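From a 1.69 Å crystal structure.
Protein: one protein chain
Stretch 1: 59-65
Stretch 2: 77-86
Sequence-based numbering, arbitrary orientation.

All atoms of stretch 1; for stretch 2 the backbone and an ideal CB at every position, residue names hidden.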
# COMPACT_ATOMS: atom_id res chain seq x y z
N SER A 59 -16.32 -14.09 -2.03
CA SER A 59 -17.38 -13.12 -1.82
C SER A 59 -17.21 -12.35 -0.48
O SER A 59 -17.98 -11.38 -0.22
CB SER A 59 -18.70 -13.78 -1.90
OG SER A 59 -18.85 -14.65 -0.80
N TYR A 60 -16.33 -12.84 0.41
CA TYR A 60 -15.98 -12.14 1.64
C TYR A 60 -15.38 -10.74 1.35
O TYR A 60 -15.52 -9.83 2.17
CB TYR A 60 -15.10 -13.00 2.51
CG TYR A 60 -14.89 -12.52 3.92
CD1 TYR A 60 -13.94 -11.57 4.23
CD2 TYR A 60 -15.70 -12.97 4.93
CE1 TYR A 60 -13.76 -11.14 5.53
CE2 TYR A 60 -15.54 -12.59 6.23
CZ TYR A 60 -14.63 -11.66 6.53
OH TYR A 60 -14.51 -11.30 7.83
N VAL A 61 -14.74 -10.54 0.19
CA VAL A 61 -14.12 -9.28 -0.07
C VAL A 61 -15.19 -8.25 -0.36
O VAL A 61 -16.04 -8.47 -1.21
CB VAL A 61 -13.20 -9.36 -1.35
CG1 VAL A 61 -12.70 -8.02 -1.79
CG2 VAL A 61 -12.08 -10.34 -1.01
N PRO A 62 -15.16 -7.12 0.34
CA PRO A 62 -16.12 -6.06 0.03
C PRO A 62 -16.12 -5.65 -1.47
O PRO A 62 -15.07 -5.48 -2.11
CB PRO A 62 -15.65 -4.93 0.91
CG PRO A 62 -14.91 -5.58 2.03
CD PRO A 62 -14.21 -6.74 1.39
N LYS A 63 -17.30 -5.49 -2.00
CA LYS A 63 -17.46 -5.13 -3.36
C LYS A 63 -18.66 -4.20 -3.48
O LYS A 63 -19.63 -4.35 -2.81
CB LYS A 63 -17.73 -6.42 -4.15
CG LYS A 63 -17.73 -6.27 -5.64
CD LYS A 63 -17.71 -7.59 -6.39
CE LYS A 63 -19.06 -8.17 -6.67
NZ LYS A 63 -18.86 -9.53 -7.23
N CYS A 64 -18.56 -3.23 -4.35
CA CYS A 64 -19.67 -2.36 -4.63
C CYS A 64 -19.58 -1.79 -6.01
O CYS A 64 -18.58 -1.94 -6.64
CB CYS A 64 -19.81 -1.27 -3.60
SG CYS A 64 -18.60 0.04 -3.72
N ASP A 65 -20.66 -1.17 -6.47
CA ASP A 65 -20.70 -0.54 -7.77
C ASP A 65 -20.36 0.94 -7.72
O ASP A 65 -20.70 1.59 -6.79
CB ASP A 65 -22.04 -0.67 -8.46
CG ASP A 65 -21.93 -0.47 -9.96
OD1 ASP A 65 -21.96 -1.52 -10.61
OD2 ASP A 65 -21.82 0.67 -10.50
N UNK A 77 -22.57 0.98 4.81
CA UNK A 77 -22.30 -0.46 4.92
C UNK A 77 -20.96 -0.86 4.24
O UNK A 77 -20.21 -1.75 4.70
CB UNK A 77 -23.45 -1.25 4.30
N UNK A 78 -20.68 -0.22 3.14
CA UNK A 78 -19.40 -0.53 2.42
C UNK A 78 -18.16 -0.06 3.26
O UNK A 78 -17.12 -0.75 3.42
CB UNK A 78 -19.39 0.15 1.05
N UNK A 79 -18.28 1.15 3.80
CA UNK A 79 -17.27 1.71 4.67
C UNK A 79 -16.96 0.84 5.82
O UNK A 79 -15.76 0.54 6.09
CB UNK A 79 -17.70 3.09 5.18
N UNK A 80 -18.00 0.38 6.53
CA UNK A 80 -17.80 -0.48 7.65
C UNK A 80 -17.10 -1.78 7.29
O UNK A 80 -16.16 -2.21 7.97
CB UNK A 80 -19.15 -0.78 8.31
N UNK A 81 -17.53 -2.37 6.21
CA UNK A 81 -16.87 -3.62 5.75
C UNK A 81 -15.39 -3.35 5.29
O UNK A 81 -14.46 -4.17 5.53
CB UNK A 81 -17.67 -4.23 4.60
N UNK A 82 -15.18 -2.26 4.61
CA UNK A 82 -13.84 -1.88 4.11
C UNK A 82 -12.89 -1.64 5.30
O UNK A 82 -11.81 -2.19 5.30
CB UNK A 82 -13.92 -0.63 3.23
N UNK A 83 -13.31 -0.91 6.35
CA UNK A 83 -12.43 -0.73 7.46
C UNK A 83 -12.08 -2.03 8.19
O UNK A 83 -11.02 -2.11 8.78
CB UNK A 83 -13.06 0.26 8.44
N UNK A 84 -13.00 -2.99 8.26
CA UNK A 84 -12.75 -4.30 8.86
C UNK A 84 -11.84 -5.17 7.99
O UNK A 84 -10.89 -5.84 8.46
CB UNK A 84 -14.08 -5.02 9.10
N UNK A 85 -12.13 -5.19 6.72
CA UNK A 85 -11.56 -6.19 5.84
C UNK A 85 -10.35 -5.72 5.05
O UNK A 85 -9.55 -6.55 4.56
CB UNK A 85 -12.64 -6.67 4.87
N UNK A 86 -10.24 -4.38 4.94
CA UNK A 86 -9.04 -3.72 4.42
C UNK A 86 -8.86 -3.79 2.92
O UNK A 86 -7.76 -3.53 2.40
CB UNK A 86 -7.80 -4.33 5.08

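Position 77 lies on helical backbone (phi/psi -63/-37), and its ideal CB has no atom of stretch 1 within 5.5 Å. Many helix-compatible side chains would suit; the residue is Gln 77, which makes no contact across.

At position 78 CA-to-CB points sideways, yet the ideal CB is 4.8 Å from Cys 64 SG. That gap suits a short or medium apolar side chain, with valine, leucine, isoleucine and alanine all plausible. Val 78 is found, with chi1 in t; its CG2 reaches 4.0 Å from Cys 64 CB, a modest apolar contact.

Positions 79 and 80 are helical and out of reach of stretch 1, so many side chains would do. They hold Ser 79 and Glu 80.

Position 81 points toward stretch 1, its ideal CB 4.0 Å from Pro 62 CG; the CA atoms of this position and Pro 62 are 6.3 Å apart. An apolar residue from alanine upward would suit. In Leu 81, CB itself makes the closest side-chain approach, 4.0 Å from Pro 62 CG, while CG continues away from the proline ring.

At 82 the CB points sideways, 5.2 Å from Pro 62 CB, too far for firm contact; the preference for an apolar group is slight. Phe 82 turns its ring away from Pro 62; the side chain's nearest approach is CB to Pro 62 CB, 5.2 Å, while the backbone N is 4.2 Å from Pro 62 CG. At 83 the ideal CB has nothing of stretch 1 within 5.5 Å, so many helix-compatible side chains would do; it is Lys 83.

Position 84 points sideways with nothing within 5.5 Å of the ideal CB, so only a long side chain could reach stretch 1; glutamine, glutamate, lysine or arginine would be reasonable. Gln 84 brings NE2 to 3.8 Å from Tyr 60 OH, a contact without a hydrogen bond.

Position 85 has its CB pointing toward stretch 1, 3.8 Å from Pro 62 CG and 4.7 Å from Tyr 60 CE1, with an aromatic face and the carbonyl of Tyr 60 farther out. A long chain with an apolar stem and a donor tip fits: arginine or lysine, while a flat group could also stack. Arg 85 lays its guanidinium on the Tyr 60 ring, planes at 4° and CZ 3.5 Å from the ring centroid, a stacked cation-pi arrangement. Arg 85 NH1 donates to Tyr 60 O at 2.8 Å (148°), and NE donates to Gln 84 OE1 at 2.7 Å (170°), helping to hold the group in place.

At 86 phi is +75° just past the helix, which favours glycine; Gly 86 is found.

Stretch 2, residues 77-86: QVSELFKQRG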
# COMPACT_ATOMS: atom_id res chain seq x y z
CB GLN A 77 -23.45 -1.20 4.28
CG GLN A 77 -23.35 -2.71 4.12
CD GLN A 77 -24.40 -3.23 3.13
OE1 GLN A 77 -24.70 -2.58 2.14
NE2 GLN A 77 -24.95 -4.43 3.40
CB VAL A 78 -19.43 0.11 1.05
CG1 VAL A 78 -18.08 0.01 0.32
CG2 VAL A 78 -20.58 -0.47 0.22
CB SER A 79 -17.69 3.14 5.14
OG SER A 79 -16.80 3.70 6.11
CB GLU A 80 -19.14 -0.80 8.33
CG GLU A 80 -19.81 0.44 8.85
CD GLU A 80 -21.21 0.13 9.43
OE1 GLU A 80 -21.93 -0.79 8.93
OE2 GLU A 80 -21.61 0.89 10.31
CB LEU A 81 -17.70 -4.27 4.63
CG LEU A 81 -18.97 -4.93 5.13
CD1 LEU A 81 -20.00 -5.09 4.03
CD2 LEU A 81 -18.53 -6.22 5.81
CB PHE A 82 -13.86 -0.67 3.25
CG PHE A 82 -12.47 -0.16 2.92
CD1 PHE A 82 -11.61 -0.91 2.15
CD2 PHE A 82 -12.05 1.04 3.46
CE1 PHE A 82 -10.35 -0.43 1.84
CE2 PHE A 82 -10.78 1.51 3.22
CZ PHE A 82 -9.90 0.73 2.45
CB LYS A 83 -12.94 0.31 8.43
CG LYS A 83 -13.03 1.69 7.79
CD LYS A 83 -13.14 2.78 8.85
CE LYS A 83 -12.85 4.12 8.25
NZ LYS A 83 -12.56 5.22 9.25
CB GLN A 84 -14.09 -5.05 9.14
CG GLN A 84 -13.91 -6.49 9.63
CD GLN A 84 -15.08 -7.51 9.44
OE1 GLN A 84 -15.95 -7.46 8.54
NE2 GLN A 84 -15.07 -8.45 10.33
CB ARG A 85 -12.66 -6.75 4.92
CG ARG A 85 -13.70 -7.50 5.73
CD ARG A 85 -14.92 -8.01 5.02
NE ARG A 85 -15.88 -8.49 6.03
CZ ARG A 85 -16.83 -9.35 5.76
NH1 ARG A 85 -17.00 -9.80 4.51
NH2 ARG A 85 -17.67 -9.73 6.72
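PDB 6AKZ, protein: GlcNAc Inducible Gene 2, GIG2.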